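Local coordinates for protein Vv2_1132 (Vibrio vulnificus CMCP6, PDB 5Y9S) that acts as a LysR-type transcriptional regulator that assembles as a tetramer and probably binds DNA through its helix-turn-helix domains, at the interface of chains A and B and the interface of chains A and C. Coordinates in Å, arbitrary orientation; residue numbers count along the deposited sequence, not the author numbering. Chains: chain A/B/C, Vv2_1132.

Contact 1: the interface of chains A and B. Residues chain A 78-79, 82-83, 86; chain B 75, 78-79, 82.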
# COMPACT_ATOMS: atom_id res chain seq x y z
N ASN A 78 -17.57 14.11 9.88
CA ASN A 78 -18.57 14.08 8.82
C ASN A 78 -18.19 13.09 7.74
O ASN A 78 -19.05 12.36 7.22
CB ASN A 78 -18.77 15.49 8.27
CG ASN A 78 -19.36 16.42 9.33
OD1 ASN A 78 -19.43 17.63 9.14
ND2 ASN A 78 -19.78 15.85 10.45
N LEU A 79 -16.90 12.99 7.42
CA LEU A 79 -16.45 11.93 6.52
C LEU A 79 -16.82 10.56 7.07
O LEU A 79 -17.52 9.78 6.40
CB LEU A 79 -14.95 12.04 6.27
CG LEU A 79 -14.71 13.00 5.11
CD1 LEU A 79 -13.22 13.34 4.94
CD2 LEU A 79 -15.32 12.38 3.85
N GLN A 82 -20.47 9.86 6.94
CA GLN A 82 -20.98 9.61 5.59
C GLN A 82 -20.64 8.21 5.12
O GLN A 82 -21.46 7.54 4.49
CB GLN A 82 -20.41 10.63 4.61
CG GLN A 82 -21.25 10.84 3.32
CD GLN A 82 -22.77 10.80 3.50
OE1 GLN A 82 -23.35 11.63 4.19
NE2 GLN A 82 -23.42 9.83 2.83
N VAL A 83 -19.41 7.76 5.35
CA VAL A 83 -19.05 6.39 5.01
C VAL A 83 -20.00 5.42 5.70
O VAL A 83 -20.50 4.46 5.08
CB VAL A 83 -17.58 6.12 5.35
CG1 VAL A 83 -17.26 4.63 5.23
CG2 VAL A 83 -16.67 6.95 4.45
N THR A 86 -23.46 5.45 4.07
CA THR A 86 -23.38 4.73 2.80
C THR A 86 -23.53 3.23 3.02
O THR A 86 -24.39 2.59 2.41
CB THR A 86 -22.05 5.04 2.12
OG1 THR A 86 -21.98 6.43 1.82
CG2 THR A 86 -21.90 4.20 0.84
N TYR B 75 -24.13 8.94 -3.55
CA TYR B 75 -23.23 8.62 -2.45
C TYR B 75 -21.77 8.82 -2.86
O TYR B 75 -20.97 9.35 -2.07
CB TYR B 75 -23.46 7.19 -1.96
CG TYR B 75 -24.81 6.98 -1.34
CD1 TYR B 75 -25.94 6.75 -2.13
CD2 TYR B 75 -24.96 7.02 0.04
CE1 TYR B 75 -27.18 6.54 -1.55
CE2 TYR B 75 -26.20 6.81 0.61
CZ TYR B 75 -27.29 6.57 -0.19
OH TYR B 75 -28.51 6.38 0.40
N ASN B 78 -20.94 12.49 -3.12
CA ASN B 78 -21.01 13.15 -1.83
C ASN B 78 -19.68 13.04 -1.08
O ASN B 78 -19.14 14.04 -0.58
CB ASN B 78 -22.15 12.56 -1.00
CG ASN B 78 -22.29 13.21 0.39
OD1 ASN B 78 -21.32 13.40 1.13
ND2 ASN B 78 -23.53 13.52 0.75
N LEU B 79 -19.18 11.81 -0.96
CA LEU B 79 -17.89 11.59 -0.32
C LEU B 79 -16.78 12.29 -1.09
O LEU B 79 -15.94 12.97 -0.49
CB LEU B 79 -17.59 10.09 -0.23
CG LEU B 79 -18.47 9.33 0.75
CD1 LEU B 79 -18.37 7.81 0.50
CD2 LEU B 79 -18.06 9.69 2.17
N GLN B 82 -16.66 15.76 -0.23
CA GLN B 82 -16.24 16.04 1.13
C GLN B 82 -14.72 15.99 1.24
O GLN B 82 -14.12 16.81 1.95
CB GLN B 82 -16.88 15.08 2.14
CG GLN B 82 -18.37 15.28 2.36
CD GLN B 82 -18.91 14.57 3.61
OE1 GLN B 82 -18.25 14.54 4.65
NE2 GLN B 82 -20.10 14.00 3.49
O HOH W 1 -21.92 8.99 0.61
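A:Gln82 and B:Gln82 meet where the long helix of chain A, 67-90, runs antiparallel to its counterpart in chain B, 67-91. Carbon packing carries most of the contact. A:Gln82 has CG anti to the backbone N (chi1 -157°), which brings CG over the CD2 methyl of B:Leu79; CB stands 3.5 Å from that methyl, and A:Val83 CG2 reaches it from the next position. On the twin side A:Leu79 CD2 packs on B:Gln82 CB at 3.6 Å, the side chains sliding past each other in opposite directions. B:Gln82 NE2 lies against A:Gln82 CG at 3.4 Å, the amide planes 72° apart; B:Asn78 OD1 meets the same CG, its amide 31° from that of A:Gln82. The direct hydrogen bonds run within each chain. B:Gln82 NE2 donates to B:Asn78 OD1 at 2.7 Å, in the carbonyl plane, bracing both amides against A:Gln82. A:Thr86 OG1 donates to the backbone A:Gln82 O at 2.9 Å, from above the carbonyl plane. Water links the chains: the bend of A:Gln82 at chi2 turns NE2 to water 1 (2.8 Å), which lies 2.8 Å from A:Thr86 OG1 and 2.9 Å from the backbone B:Tyr75 O. The patch pairs the linker helices typical of LysR-type regulators into a dimer.

Contact 2: the interface of chains A and C. Residues chain A 110, 115, 118-119, 132; chain C 230, 237, 240-241, 246.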
# COMPACT_ATOMS: atom_id res chain seq x y z
N ALA A 110 -21.50 -25.51 -7.50
CA ALA A 110 -22.82 -25.00 -7.84
C ALA A 110 -23.61 -25.96 -8.72
O ALA A 110 -24.84 -25.84 -8.78
CB ALA A 110 -22.71 -23.65 -8.56
N PRO A 115 -27.38 -28.34 -6.08
CA PRO A 115 -28.67 -28.90 -6.50
C PRO A 115 -28.94 -30.24 -5.85
O PRO A 115 -30.07 -30.51 -5.46
CB PRO A 115 -28.54 -29.00 -8.03
CG PRO A 115 -27.08 -28.99 -8.29
CD PRO A 115 -26.51 -28.09 -7.24
N PHE A 118 -30.25 -29.41 -2.17
CA PHE A 118 -31.62 -28.91 -2.06
C PHE A 118 -32.63 -30.01 -2.34
O PHE A 118 -33.63 -30.13 -1.62
CB PHE A 118 -31.87 -27.72 -3.00
CG PHE A 118 -33.32 -27.26 -3.02
CD1 PHE A 118 -34.28 -27.88 -3.82
CD2 PHE A 118 -33.74 -26.21 -2.20
CE1 PHE A 118 -35.60 -27.47 -3.82
CE2 PHE A 118 -35.06 -25.79 -2.20
CZ PHE A 118 -36.00 -26.42 -3.01
N LEU A 119 -32.41 -30.80 -3.39
CA LEU A 119 -33.34 -31.88 -3.69
C LEU A 119 -33.42 -32.86 -2.52
O LEU A 119 -34.51 -33.19 -2.05
CB LEU A 119 -32.93 -32.60 -4.98
CG LEU A 119 -32.82 -31.70 -6.22
CD1 LEU A 119 -32.03 -32.38 -7.33
CD2 LEU A 119 -34.19 -31.25 -6.72
N VAL A 132 -28.10 -18.83 -5.99
CA VAL A 132 -26.76 -19.41 -5.92
C VAL A 132 -25.90 -18.66 -6.92
O VAL A 132 -26.11 -18.75 -8.13
CB VAL A 132 -26.77 -20.91 -6.22
CG1 VAL A 132 -25.36 -21.39 -6.44
CG2 VAL A 132 -27.41 -21.70 -5.08
N PHE C 230 -35.86 -20.86 -7.44
CA PHE C 230 -34.43 -21.11 -7.47
C PHE C 230 -33.80 -20.24 -8.55
O PHE C 230 -34.32 -20.13 -9.66
CB PHE C 230 -34.11 -22.58 -7.73
CG PHE C 230 -32.63 -22.90 -7.80
CD1 PHE C 230 -31.92 -22.74 -8.99
CD2 PHE C 230 -31.95 -23.40 -6.69
CE1 PHE C 230 -30.56 -23.04 -9.06
CE2 PHE C 230 -30.59 -23.70 -6.75
CZ PHE C 230 -29.90 -23.52 -7.94
N SER C 237 -26.57 -25.84 -13.77
CA SER C 237 -27.14 -25.88 -12.44
C SER C 237 -28.66 -25.94 -12.50
O SER C 237 -29.29 -26.72 -11.77
CB SER C 237 -26.66 -24.66 -11.64
OG SER C 237 -27.25 -24.62 -10.35
N LYS C 240 -29.89 -29.49 -13.34
CA LYS C 240 -29.98 -30.47 -12.26
C LYS C 240 -31.17 -30.21 -11.35
O LYS C 240 -31.81 -31.15 -10.85
CB LYS C 240 -28.68 -30.50 -11.46
CG LYS C 240 -27.58 -31.28 -12.17
CD LYS C 240 -26.31 -30.47 -12.20
CE LYS C 240 -25.19 -31.23 -12.89
NZ LYS C 240 -25.07 -32.62 -12.37
N MET C 241 -31.50 -28.94 -11.11
CA MET C 241 -32.70 -28.66 -10.33
C MET C 241 -33.93 -29.19 -11.03
O MET C 241 -34.84 -29.75 -10.40
CB MET C 241 -32.82 -27.16 -10.07
CG MET C 241 -31.76 -26.66 -9.12
SD MET C 241 -31.98 -27.45 -7.52
CE MET C 241 -33.58 -26.78 -7.06
N ALA C 246 -37.74 -29.73 -9.47
CA ALA C 246 -38.00 -28.56 -8.65
C ALA C 246 -38.75 -27.45 -9.39
O ALA C 246 -39.18 -26.49 -8.75
CB ALA C 246 -36.68 -28.01 -8.09
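A:Phe118 and C:Met241 cross at about a right angle, the methionine methyl CE lying 3.5 Å from ring atom CD1, above the ring plane but out past the rim there and not over the centre. The thioether chain is folded at chi2 and chi3, which turns its tip toward the phenylalanine while the sulphur settles against A:Pro115, SD standing 3.8 Å from CA of the proline. Behind it, within chain C, the CG methylene of C:Met241 sits over the centre of the C:Phe230 ring, 3.7 Å above the plane; that aromatic face backs the methionine. The rim of the same ring points to A:Val132, CE2 to CG2 at 4.1 Å, a looser touch. A:Pro115 also meets the root of C:Lys240, CB to CB at 3.7 Å, so that the lysine contributes its aliphatic base here. A:Leu119 extends its CD1 methyl toward the backbone oxygen of C:Lys240. At the other end of the patch C:Ser237, with OG anti to the backbone N (chi1 177°), donates its hydroxyl to A:Ala110 O at 3.1 Å, tilted 34° from the carbonyl plane. In the fold, helices 107-112 and 114-120 and strand 129-134 of chain A face helix 235-243 and strand 226-232 of chain C, all within the substrate-binding (regulatory) domains.

Contact 3: the interface of chains A and B. Residues chain A 50-51, 72, 75, 79; chain B 86, 90.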
# COMPACT_ATOMS: atom_id res chain seq x y z
N TRP A 50 -0.62 14.92 4.41
CA TRP A 50 -1.69 14.99 3.41
C TRP A 50 -2.47 16.29 3.53
O TRP A 50 -2.75 16.96 2.53
CB TRP A 50 -2.65 13.80 3.58
CG TRP A 50 -3.80 13.78 2.60
CD1 TRP A 50 -3.81 13.19 1.37
CD2 TRP A 50 -5.11 14.38 2.77
NE1 TRP A 50 -5.04 13.40 0.76
CE2 TRP A 50 -5.85 14.12 1.60
CE3 TRP A 50 -5.72 15.08 3.81
CZ2 TRP A 50 -7.17 14.55 1.44
CZ3 TRP A 50 -7.04 15.52 3.64
CH2 TRP A 50 -7.74 15.26 2.46
N ILE A 51 -2.86 16.65 4.76
CA ILE A 51 -3.63 17.87 4.92
C ILE A 51 -2.75 19.11 4.73
O ILE A 51 -3.22 20.14 4.25
CB ILE A 51 -4.34 17.86 6.28
CG1 ILE A 51 -5.31 19.00 6.34
CG2 ILE A 51 -3.36 17.99 7.41
CD1 ILE A 51 -6.59 18.55 6.89
N PHE A 72 -10.14 20.79 12.10
CA PHE A 72 -10.26 19.58 11.30
C PHE A 72 -11.28 18.61 11.87
O PHE A 72 -11.71 17.69 11.17
CB PHE A 72 -8.88 18.93 11.17
CG PHE A 72 -8.87 17.67 10.36
CD1 PHE A 72 -8.89 17.72 8.98
CD2 PHE A 72 -8.83 16.44 10.98
CE1 PHE A 72 -8.88 16.55 8.24
CE2 PHE A 72 -8.79 15.27 10.24
CZ PHE A 72 -8.82 15.33 8.87
N TYR A 75 -14.53 17.98 9.96
CA TYR A 75 -14.26 17.35 8.67
C TYR A 75 -14.10 15.86 8.81
O TYR A 75 -14.63 15.08 8.00
CB TYR A 75 -13.00 17.94 8.02
CG TYR A 75 -13.15 19.38 7.61
CD1 TYR A 75 -13.02 20.40 8.54
CD2 TYR A 75 -13.43 19.72 6.30
CE1 TYR A 75 -13.16 21.73 8.20
CE2 TYR A 75 -13.58 21.07 5.92
CZ TYR A 75 -13.43 22.07 6.89
OH TYR A 75 -13.55 23.41 6.59
N LEU A 79 -16.90 12.99 7.42
CA LEU A 79 -16.45 11.93 6.52
C LEU A 79 -16.82 10.56 7.07
O LEU A 79 -17.52 9.78 6.40
CB LEU A 79 -14.95 12.04 6.27
CG LEU A 79 -14.71 13.00 5.11
CD1 LEU A 79 -13.22 13.34 4.94
CD2 LEU A 79 -15.32 12.38 3.85
N THR B 86 -12.36 19.26 2.03
CA THR B 86 -11.41 19.15 3.13
C THR B 86 -10.03 19.56 2.66
O THR B 86 -9.35 20.35 3.31
CB THR B 86 -11.39 17.72 3.68
OG1 THR B 86 -12.69 17.34 4.14
CG2 THR B 86 -10.39 17.61 4.81
N PHE B 90 -8.16 23.33 3.74
CA PHE B 90 -6.92 23.38 4.49
C PHE B 90 -5.73 23.74 3.63
O PHE B 90 -4.65 23.96 4.17
CB PHE B 90 -6.67 22.05 5.21
CG PHE B 90 -7.45 21.90 6.48
CD1 PHE B 90 -6.93 22.31 7.69
CD2 PHE B 90 -8.73 21.39 6.46
CE1 PHE B 90 -7.67 22.19 8.87
CE2 PHE B 90 -9.48 21.26 7.61
CZ PHE B 90 -8.94 21.67 8.83
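B:Phe90, at the C-terminal end of helix 67-91 with phi at -97°, meets A:Phe72 in the first turns of the antiparallel helix 67-90. A:Phe72 CA stands 3.5 Å from ring atom CZ of B:Phe90. CG of B:Phe90, anti to the carbonyl carbon (chi1 -80°), swings the ring off its helix toward chain A, among A:Ile51, A:Phe72 and A:Tyr75. A:Ile51, at the end of helix 37-51, covers one face: its CD1 methyl lies 3.7 Å from the ring centroid, a CH-pi contact, and CG1 continues along the root of the phenylalanine at CB. The rim of B:Phe90 is turned to A:Tyr75 edge-to-face, with planes 73° apart and centroids 5.2 Å apart; CE2 approaches the tyrosine face, offset toward its rim. That same CE2 lies in the plane of the A:Phe72 ring, at its edge. One turn earlier on chain B, B:Thr86 slides past A:Tyr75 in the opposite direction, its OG1 coming 3.3 Å from ring carbon CD2. Its CG2 methyl, anti to the backbone N, meets A:Phe72 CE1 at 3.9 Å while still near the tyrosine. The indole of A:Trp50 crosses B:Thr86 at about a right angle, CZ3 4.1 Å from CG2. No polar atoms bond across this patch. The site packs one linker helix end against the partner's helix-turn-helix domain and linker, which is likely to set how the DNA-binding domains are held in the dimer.

Contacts 1 and 3 belong to one two-fold interface between chains A and B. Their C-alpha centres lie about 13 Å apart, and they share A:Leu79 on helix 67-90; the A:Thr86/B:Tyr75 pair of contact 1 is also the two-fold twin of B:Thr86/A:Tyr75 in contact 3. Contact 1 lies nearer the helix middle, while contact 3 joins a helix end to the partner's helix 37-51. Contact 2 ties chain A to chain C, about 41 Å from contact 1 and 51 Å from contact 3 between C-alpha centres. Linker helix and regulatory domain thus serve separate two-fold pairings that together can build the four-chain assembly.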